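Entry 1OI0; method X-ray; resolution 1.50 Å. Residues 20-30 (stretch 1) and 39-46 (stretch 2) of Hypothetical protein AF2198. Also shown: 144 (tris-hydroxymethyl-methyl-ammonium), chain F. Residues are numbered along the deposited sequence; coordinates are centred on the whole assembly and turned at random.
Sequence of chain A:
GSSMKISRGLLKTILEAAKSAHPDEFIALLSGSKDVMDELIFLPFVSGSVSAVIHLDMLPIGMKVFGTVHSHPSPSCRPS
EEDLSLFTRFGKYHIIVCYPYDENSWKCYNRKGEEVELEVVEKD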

# COMPACT_ATOMS: atom_id res chain seq x y z
N SER A 20 8.05 -10.45 -6.03
CA SER A 20 9.36 -10.92 -5.59
C SER A 20 9.30 -11.50 -4.18
O SER A 20 10.05 -12.42 -3.85
CB SER A 20 10.38 -9.78 -5.62
OG SER A 20 10.58 -9.32 -6.94
N ALA A 21 8.41 -10.96 -3.36
CA ALA A 21 8.27 -11.42 -1.98
C ALA A 21 7.46 -12.72 -1.84
O ALA A 21 7.70 -13.50 -0.91
CB ALA A 21 7.63 -10.32 -1.13
N HIS A 22 6.52 -12.95 -2.75
CA HIS A 22 5.67 -14.14 -2.70
C HIS A 22 6.45 -15.39 -2.31
O HIS A 22 7.54 -15.63 -2.85
CB HIS A 22 4.96 -14.35 -4.04
CG HIS A 22 3.82 -15.33 -3.98
ND1 HIS A 22 3.96 -16.66 -4.30
CD2 HIS A 22 2.53 -15.17 -3.60
CE1 HIS A 22 2.81 -17.28 -4.13
NE2 HIS A 22 1.92 -16.39 -3.70
N PRO A 23 5.90 -16.23 -1.41
CA PRO A 23 4.61 -16.12 -0.73
C PRO A 23 4.62 -15.31 0.57
O PRO A 23 3.63 -15.33 1.31
CB PRO A 23 4.25 -17.57 -0.48
CG PRO A 23 5.57 -18.13 -0.06
CD PRO A 23 6.55 -17.51 -1.06
N ASP A 24 5.72 -14.64 0.87
CA ASP A 24 5.78 -13.83 2.08
C ASP A 24 5.00 -12.54 1.83
O ASP A 24 4.70 -12.19 0.69
CB ASP A 24 7.22 -13.48 2.45
CG ASP A 24 8.02 -14.69 2.89
OD1 ASP A 24 7.42 -15.62 3.47
OD2 ASP A 24 9.25 -14.70 2.66
N GLU A 25 4.68 -11.84 2.91
CA GLU A 25 3.96 -10.58 2.79
C GLU A 25 4.91 -9.40 2.79
O GLU A 25 5.56 -9.10 3.79
CB GLU A 25 2.94 -10.44 3.92
CG GLU A 25 1.79 -11.42 3.79
CD GLU A 25 0.67 -11.17 4.78
OE1 GLU A 25 0.62 -10.06 5.37
OE2 GLU A 25 -0.17 -12.07 4.96
N PHE A 26 5.02 -8.77 1.63
CA PHE A 26 5.85 -7.59 1.48
C PHE A 26 5.14 -6.50 2.27
O PHE A 26 3.91 -6.48 2.37
CB PHE A 26 5.90 -7.19 -0.00
CG PHE A 26 6.29 -5.75 -0.24
CD1 PHE A 26 7.62 -5.35 -0.18
CD2 PHE A 26 5.31 -4.80 -0.54
CE1 PHE A 26 7.97 -4.02 -0.41
CE2 PHE A 26 5.66 -3.47 -0.78
CZ PHE A 26 6.99 -3.08 -0.71
N ILE A 27 5.91 -5.60 2.88
CA ILE A 27 5.32 -4.49 3.60
C ILE A 27 6.29 -3.33 3.56
O ILE A 27 7.50 -3.51 3.60
CB ILE A 27 4.97 -4.86 5.07
CG1 ILE A 27 4.18 -3.71 5.71
CG2 ILE A 27 6.24 -5.13 5.85
CD1 ILE A 27 3.54 -4.07 7.06
N ALA A 28 5.74 -2.12 3.48
CA ALA A 28 6.53 -0.91 3.44
C ALA A 28 5.64 0.27 3.82
O ALA A 28 4.42 0.13 3.91
CB ALA A 28 7.11 -0.70 2.05
N LEU A 29 6.27 1.42 4.05
CA LEU A 29 5.52 2.62 4.38
C LEU A 29 5.41 3.44 3.11
O LEU A 29 6.38 3.58 2.36
CB LEU A 29 6.24 3.43 5.45
CG LEU A 29 6.53 2.71 6.77
CD1 LEU A 29 7.24 3.67 7.73
CD2 LEU A 29 5.24 2.19 7.37
N LEU A 30 4.22 3.98 2.86
CA LEU A 30 3.98 4.81 1.69
C LEU A 30 4.46 6.22 2.02
O LEU A 30 4.14 6.76 3.07
CB LEU A 30 2.49 4.81 1.37
CG LEU A 30 1.90 3.45 0.96
CD1 LEU A 30 0.38 3.52 0.96
CD2 LEU A 30 2.43 3.06 -0.41
N GLU A 39 7.04 7.32 -3.18
CA GLU A 39 8.25 6.80 -2.55
C GLU A 39 7.88 5.72 -1.54
O GLU A 39 6.75 5.67 -1.07
CB GLU A 39 8.99 7.93 -1.83
CG GLU A 39 9.59 8.98 -2.75
CD GLU A 39 10.86 8.51 -3.42
OE1 GLU A 39 10.83 7.49 -4.13
OE2 GLU A 39 11.91 9.17 -3.23
N LEU A 40 8.85 4.86 -1.22
CA LEU A 40 8.61 3.80 -0.26
C LEU A 40 9.69 3.75 0.80
O LEU A 40 10.88 3.92 0.51
CB LEU A 40 8.57 2.43 -0.96
CG LEU A 40 7.39 2.09 -1.87
CD1 LEU A 40 7.59 0.69 -2.44
CD2 LEU A 40 6.09 2.17 -1.10
N ILE A 41 9.27 3.52 2.04
CA ILE A 41 10.19 3.36 3.15
C ILE A 41 10.16 1.85 3.34
O ILE A 41 9.20 1.31 3.87
CB ILE A 41 9.67 4.05 4.43
CG1 ILE A 41 9.58 5.57 4.21
CG2 ILE A 41 10.60 3.74 5.60
CD1 ILE A 41 9.02 6.33 5.39
N PHE A 42 11.20 1.17 2.87
CA PHE A 42 11.24 -0.28 2.99
C PHE A 42 11.38 -0.79 4.41
O PHE A 42 12.07 -0.19 5.24
CB PHE A 42 12.34 -0.84 2.10
CG PHE A 42 12.12 -0.56 0.64
CD1 PHE A 42 12.46 0.68 0.09
CD2 PHE A 42 11.54 -1.51 -0.18
CE1 PHE A 42 12.21 0.96 -1.25
CE2 PHE A 42 11.28 -1.24 -1.53
CZ PHE A 42 11.62 -0.01 -2.06
N LEU A 43 10.71 -1.90 4.69
CA LEU A 43 10.73 -2.53 6.00
C LEU A 43 11.24 -3.97 5.91
O LEU A 43 10.97 -4.67 4.93
CB LEU A 43 9.33 -2.50 6.61
CG LEU A 43 8.74 -1.11 6.83
CD1 LEU A 43 7.30 -1.23 7.31
CD2 LEU A 43 9.60 -0.35 7.84
N PRO A 44 11.97 -4.43 6.93
CA PRO A 44 12.53 -5.78 6.99
C PRO A 44 11.52 -6.91 7.22
O PRO A 44 11.49 -7.51 8.30
CB PRO A 44 13.54 -5.67 8.13
CG PRO A 44 12.85 -4.73 9.07
CD PRO A 44 12.35 -3.65 8.13
N PHE A 45 10.72 -7.21 6.20
CA PHE A 45 9.71 -8.26 6.32
C PHE A 45 10.31 -9.65 6.11
O PHE A 45 9.75 -10.65 6.56
CB PHE A 45 8.58 -8.03 5.31
CG PHE A 45 9.01 -8.14 3.88
CD1 PHE A 45 9.04 -9.38 3.24
CD2 PHE A 45 9.42 -7.01 3.18
CE1 PHE A 45 9.47 -9.49 1.92
CE2 PHE A 45 9.85 -7.11 1.86
CZ PHE A 45 9.87 -8.35 1.23
N VAL A 46 11.45 -9.71 5.43
CA VAL A 46 12.11 -10.99 5.19
C VAL A 46 12.69 -11.50 6.50
O VAL A 46 13.21 -10.73 7.31
CB VAL A 46 13.26 -10.86 4.16
CG1 VAL A 46 14.04 -12.16 4.07
CG2 VAL A 46 12.68 -10.50 2.80
C1 144 F . -4.66 -10.26 6.45
N 144 F . -3.57 -11.15 6.85
C2 144 F . -2.35 -10.32 7.12
O2 144 F . -1.65 -9.42 6.40
C3 144 F . -3.43 -12.16 5.72
O3 144 F . -2.39 -13.13 5.94
C4 144 F . -4.02 -11.75 8.13
O4 144 F . -4.59 -11.01 9.42
O HOH W 1 10.03 -3.47 2.34

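Strands 27-30 and 39-42 lie side by side as an antiparallel pair, their axes approaching to 4.7 Å. The pairing is pinned at L29 and I41, whose backbones exchange two nearly linear hydrogen bonds: L29 N to I41 O and I41 N to L29 O, both 2.9 Å. L29 O also receives a CA-H...O contact from L40 CA at 3.4 Å. Toward I27 and L43 the backbones no longer bond directly. A water fills the gap, donating to I27 O (2.8 Å) and accepting from L43 N (2.9 Å), and so carries the pairing one step further.

Side chains alternate between the two faces of the sheet. On one, L29 and I41 sit shoulder to shoulder, CB to CB at 3.6 Å, and L29 CD2 reaches L43 CD1 at 4.0 Å. On the other face lie A28, L30, L40 and F42. The small methyl of A28 leaves a shallow hollow, filled by the F26 ring tip (F26 CZ to A28 CB, 3.6 Å) and L40 (L40 CD2 to A28 CB, 4.4 Å); L40 CD2 also meets L30 CD2 at 3.8 Å. The edge of the F26 ring lies near L40 (F26 CZ to L40 CD1, 4.2 Å) and, more loosely, F42 (F26 CE1 to F42 CD2, 4.4 Å).

Past the strands, F45 is the main bump, with the largest area covered by the opposing stretch. Its ring fits a hollow formed by A21, the backbone of E25 and F26, and I27. F26 CA stands almost directly over one face, 3.8 Å from the F45 ring centroid, in a CH-pi contact. A21 CB approaches F45 CE1 at 3.7 Å, while I27 CG2 packs on F45 CB at 3.8 Å. The F26 edge completes the fit, with F26 CD1 3.5 Å from F45 CE2. Most of these contacts are apolar.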